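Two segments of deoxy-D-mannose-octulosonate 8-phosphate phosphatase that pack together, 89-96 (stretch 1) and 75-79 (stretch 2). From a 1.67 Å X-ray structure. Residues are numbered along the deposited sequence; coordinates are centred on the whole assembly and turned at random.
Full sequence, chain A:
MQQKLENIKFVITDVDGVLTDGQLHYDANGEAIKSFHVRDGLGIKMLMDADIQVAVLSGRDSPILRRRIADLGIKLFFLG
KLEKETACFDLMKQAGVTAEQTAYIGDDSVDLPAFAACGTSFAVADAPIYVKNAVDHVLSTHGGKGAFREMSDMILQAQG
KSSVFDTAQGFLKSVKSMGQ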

ATOM      1  N   PHE A  89      -9.753  30.690  -7.682  1.00 13.47           N
ATOM      2  CA  PHE A  89     -10.758  31.617  -8.207  1.00 16.40           C
ATOM      3  C   PHE A  89     -11.125  31.395  -9.662  1.00 19.12           C
ATOM      4  O   PHE A  89     -12.295  31.627 -10.066  1.00 21.09           O
ATOM      5  CB  PHE A  89     -10.266  33.015  -7.937  1.00 25.28           C
ATOM      6  CG  PHE A  89     -10.080  33.279  -6.457  1.00 26.96           C
ATOM      7  CD1 PHE A  89     -11.180  33.290  -5.609  1.00 26.72           C
ATOM      8  CD2 PHE A  89      -8.822  33.540  -5.926  1.00 28.80           C
ATOM      9  CE1 PHE A  89     -11.029  33.571  -4.241  1.00 30.62           C
ATOM     10  CE2 PHE A  89      -8.671  33.818  -4.563  1.00 25.96           C
ATOM     11  CZ  PHE A  89      -9.769  33.840  -3.729  1.00 31.70           C
ATOM     12  N   ASP A  90     -10.134  30.942 -10.429  1.00 19.86           N
ATOM     13  CA  ASP A  90     -10.342  30.672 -11.851  1.00 14.35           C
ATOM     14  C   ASP A  90     -11.314  29.534 -11.994  1.00 22.57           C
ATOM     15  O   ASP A  90     -12.204  29.591 -12.841  1.00 21.69           O
ATOM     16  CB  ASP A  90      -9.032  30.332 -12.532  1.00 14.31           C
ATOM     17  CG  ASP A  90      -8.123  31.530 -12.711  1.00  9.70           C
ATOM     18  OD1 ASP A  90      -6.894  31.318 -13.031  1.00 13.18           O
ATOM     19  OD2 ASP A  90      -8.650  32.654 -12.540  1.00 15.85           O
ATOM     20  N   LEU A  91     -11.148  28.494 -11.163  1.00 14.73           N
ATOM     21  CA  LEU A  91     -12.057  27.338 -11.258  1.00 15.72           C
ATOM     22  C   LEU A  91     -13.441  27.738 -10.778  1.00 18.31           C
ATOM     23  O   LEU A  91     -14.474  27.283 -11.295  1.00 18.89           O
ATOM     24  CB  LEU A  91     -11.493  26.166 -10.424  1.00 15.63           C
ATOM     25  CG  LEU A  91     -10.269  25.484 -11.033  1.00 13.56           C
ATOM     26  CD1 LEU A  91      -9.649  24.488  -9.974  1.00 16.58           C
ATOM     27  CD2 LEU A  91     -10.698  24.687 -12.352  1.00 16.83           C
ATOM     28  N   MET A  92     -13.502  28.598  -9.781  1.00 10.82           N
ATOM     29  CA  MET A  92     -14.817  29.010  -9.286  1.00 14.98           C
ATOM     30  C   MET A  92     -15.539  29.747 -10.405  1.00 17.86           C
ATOM     31  O   MET A  92     -16.711  29.488 -10.647  1.00 16.31           O
ATOM     32  CB  MET A  92     -14.706  29.973  -8.105  1.00 15.56           C
ATOM     33  CG  MET A  92     -14.174  29.239  -6.826  1.00 20.29           C
ATOM     34  SD  MET A  92     -13.590  30.455  -5.642  1.00 21.70           S
ATOM     35  CE  MET A  92     -13.000  29.514  -4.273  1.00 13.29           C
ATOM     36  N   LYS A  93     -14.805  30.662 -11.050  1.00 19.96           N
ATOM     37  CA  LYS A  93     -15.415  31.436 -12.121  1.00 25.23           C
ATOM     38  C   LYS A  93     -15.893  30.471 -13.217  1.00 23.00           C
ATOM     39  O   LYS A  93     -16.986  30.671 -13.796  1.00 22.36           O
ATOM     40  CB  LYS A  93     -14.412  32.461 -12.673  1.00 21.68           C
ATOM     41  CG  LYS A  93     -15.045  33.649 -13.385  1.00 31.27           C
ATOM     42  N   GLN A  94     -15.124  29.410 -13.487  1.00 14.56           N
ATOM     43  CA  GLN A  94     -15.565  28.465 -14.526  1.00 12.67           C
ATOM     44  C   GLN A  94     -16.800  27.754 -14.059  1.00 22.12           C
ATOM     45  O   GLN A  94     -17.703  27.444 -14.875  1.00 25.27           O
ATOM     46  CB  GLN A  94     -14.478  27.442 -14.893  1.00 16.82           C
ATOM     47  CG  GLN A  94     -13.362  27.955 -15.809  1.00 16.11           C
ATOM     48  CD  GLN A  94     -12.300  26.931 -16.012  1.00 27.47           C
ATOM     49  OE1 GLN A  94     -11.109  27.174 -15.701  1.00 26.77           O
ATOM     50  NE2 GLN A  94     -12.692  25.757 -16.526  1.00 18.23           N
ATOM     51  N   ALA A  95     -16.891  27.529 -12.756  1.00 15.49           N
ATOM     52  CA  ALA A  95     -18.059  26.803 -12.218  1.00 20.77           C
ATOM     53  C   ALA A  95     -19.314  27.645 -12.100  1.00 20.63           C
ATOM     54  O   ALA A  95     -20.434  27.124 -12.001  1.00 20.74           O
ATOM     55  CB  ALA A  95     -17.718  26.174 -10.788  1.00 18.44           C
ATOM     56  N   GLY A  96     -19.135  28.949 -12.062  1.00 20.97           N
ATOM     57  CA  GLY A  96     -20.275  29.827 -11.912  1.00 23.10           C
ATOM     58  C   GLY A  96     -20.685  29.895 -10.454  1.00 21.53           C
ATOM     59  O   GLY A  96     -21.851  30.152 -10.120  1.00 22.78           O
TER
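Stretch 2 75-79: KLFFL

The contact between the two segments centres on Leu91, a buried residue of the helix that runs through 89-95. Its CA lies 6.9 Å from the CA of Leu76, the closest pair of CA atoms across the segments. Although the CA-to-CB bond of Leu91 points sideways, its m,t rotamer carries the end of the side chain closer to stretch 2: CD2 of Leu91 comes within 3.7 Å of the backbone N of Phe77 and 4.4 Å of CB of Leu76, while CD1 of Leu91 lies 4.2 Å from CB of Phe78. One leucine thus spans three consecutive residues of an extended chain.

Stretch 2 is in strand conformation around Phe77 and Phe78 and runs nearly antiparallel to the helix, with an angle of 160° between their directions and a closest approach of the axes of 8.9 Å. The alternation of an extended backbone turns Leu76 and Phe78 toward the helix and Phe77 away from it. Because the chains run in opposite senses, Leu76 meets the C-terminal part of the helix, where its CD1 packs 3.9 Å from CB of Ala95, and Phe78 lies farther back, beside Asp90. There OD1 of Asp90 approaches CE1 of Phe78 at 3.4 Å, at the ring edge and near the ring plane.

Toward the polar margin, NE2 of Gln94 passes 3.6 Å from CD2 of Leu76. No direct hydrogen bond joins the segments; waters bridge them instead. Gln94 NE2 donates to water 1 (2.7 Å), which also accepts from Phe77 N (3.1 Å), and to water 2 (2.7 Å), which accepts from Lys75 NZ at 2.5 Å. Water 4 lies 2.8 Å from Gln94 OE1 and 2.7 Å from Phe77 O, placed to donate to either, though it has more acceptors in reach than protons. In all, 333 Å² is buried.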

ATOM      1  N   LYS A  75     -15.003  17.983 -15.885  1.00 19.44           N
ATOM      2  CA  LYS A  75     -14.606  18.849 -17.004  1.00 21.26           C
ATOM      3  C   LYS A  75     -13.766  20.051 -16.588  1.00 19.56           C
ATOM      4  O   LYS A  75     -13.135  20.682 -17.415  1.00 26.94           O
ATOM      5  CB  LYS A  75     -15.834  19.410 -17.733  1.00 29.43           C
ATOM      6  CG  LYS A  75     -15.460  20.295 -18.921  1.00 34.88           C
ATOM      7  CD  LYS A  75     -16.344  21.585 -19.073  1.00 37.00           C
ATOM      8  CE  LYS A  75     -15.465  22.755 -19.716  1.00 35.98           C
ATOM      9  NZ  LYS A  75     -16.107  24.098 -19.671  1.00 31.13           N
ATOM     10  N   LEU A  76     -13.786  20.369 -15.293  1.00 22.35           N
ATOM     11  CA  LEU A  76     -13.083  21.509 -14.724  1.00 13.40           C
ATOM     12  C   LEU A  76     -11.802  21.099 -14.014  1.00 20.92           C
ATOM     13  O   LEU A  76     -11.875  20.354 -13.059  1.00 17.57           O
ATOM     14  CB  LEU A  76     -14.006  22.168 -13.684  1.00 11.47           C
ATOM     15  CG  LEU A  76     -15.390  22.649 -14.171  1.00 28.13           C
ATOM     16  CD1 LEU A  76     -16.079  23.414 -13.062  1.00 22.29           C
ATOM     17  CD2 LEU A  76     -15.232  23.529 -15.409  1.00 26.52           C
ATOM     18  N   PHE A  77     -10.655  21.592 -14.456  1.00 18.23           N
ATOM     19  CA  PHE A  77      -9.411  21.227 -13.805  1.00 24.24           C
ATOM     20  C   PHE A  77      -8.371  22.264 -14.161  1.00 22.68           C
ATOM     21  O   PHE A  77      -8.457  22.928 -15.181  1.00 22.08           O
ATOM     22  CB  PHE A  77      -8.904  19.855 -14.287  1.00 11.07           C
ATOM     23  CG  PHE A  77      -8.924  19.703 -15.749  1.00 20.23           C
ATOM     24  CD1 PHE A  77      -7.831  20.065 -16.509  1.00 19.46           C
ATOM     25  CD2 PHE A  77     -10.023  19.120 -16.358  1.00 20.30           C
ATOM     26  CE1 PHE A  77      -7.815  19.825 -17.887  1.00 25.19           C
ATOM     27  CE2 PHE A  77     -10.021  18.876 -17.750  1.00 26.17           C
ATOM     28  CZ  PHE A  77      -8.902  19.237 -18.489  1.00 27.15           C
ATOM     29  N   PHE A  78      -7.360  22.347 -13.324  1.00 18.14           N
ATOM     30  CA  PHE A  78      -6.243  23.250 -13.526  1.00 13.64           C
ATOM     31  C   PHE A  78      -5.058  22.387 -13.070  1.00 17.43           C
ATOM     32  O   PHE A  78      -4.838  22.076 -11.860  1.00 18.81           O
ATOM     33  CB  PHE A  78      -6.429  24.475 -12.644  1.00 24.34           C
ATOM     34  CG  PHE A  78      -5.845  25.711 -13.211  1.00 22.49           C
ATOM     35  CD1 PHE A  78      -6.556  26.896 -13.167  1.00 28.69           C
ATOM     36  CD2 PHE A  78      -4.581  25.696 -13.786  1.00 27.91           C
ATOM     37  CE1 PHE A  78      -6.005  28.096 -13.704  1.00 30.89           C
ATOM     38  CE2 PHE A  78      -4.015  26.900 -14.339  1.00 27.34           C
ATOM     39  CZ  PHE A  78      -4.743  28.089 -14.287  1.00 26.39           C
ATOM     40  N   LEU A  79      -4.276  22.007 -14.062  1.00 14.11           N
ATOM     41  CA  LEU A  79      -3.129  21.100 -13.887  1.00 13.91           C
ATOM     42  C   LEU A  79      -1.834  21.803 -14.245  1.00 26.68           C
ATOM     43  O   LEU A  79      -1.806  22.690 -15.117  1.00 28.11           O
ATOM     44  CB  LEU A  79      -3.323  19.837 -14.757  1.00 20.21           C
ATOM     45  CG  LEU A  79      -4.703  19.124 -14.630  1.00 20.03           C
ATOM     46  CD1 LEU A  79      -4.764  17.868 -15.493  1.00 17.15           C
ATOM     47  CD2 LEU A  79      -4.955  18.705 -13.163  1.00 20.25           C
TER
HETATM   48  O   HOH W   1     -11.260  23.466 -16.824  1.00 17.24           O
HETATM   49  O   HOH W   2     -14.879  25.715 -18.144  1.00 26.83           O
HETATM   50  O   HOH W   3     -17.532  26.082 -17.166  1.00 28.39           O
HETATM   51  O   HOH W   4      -9.015  25.395 -16.212  1.00 19.61           O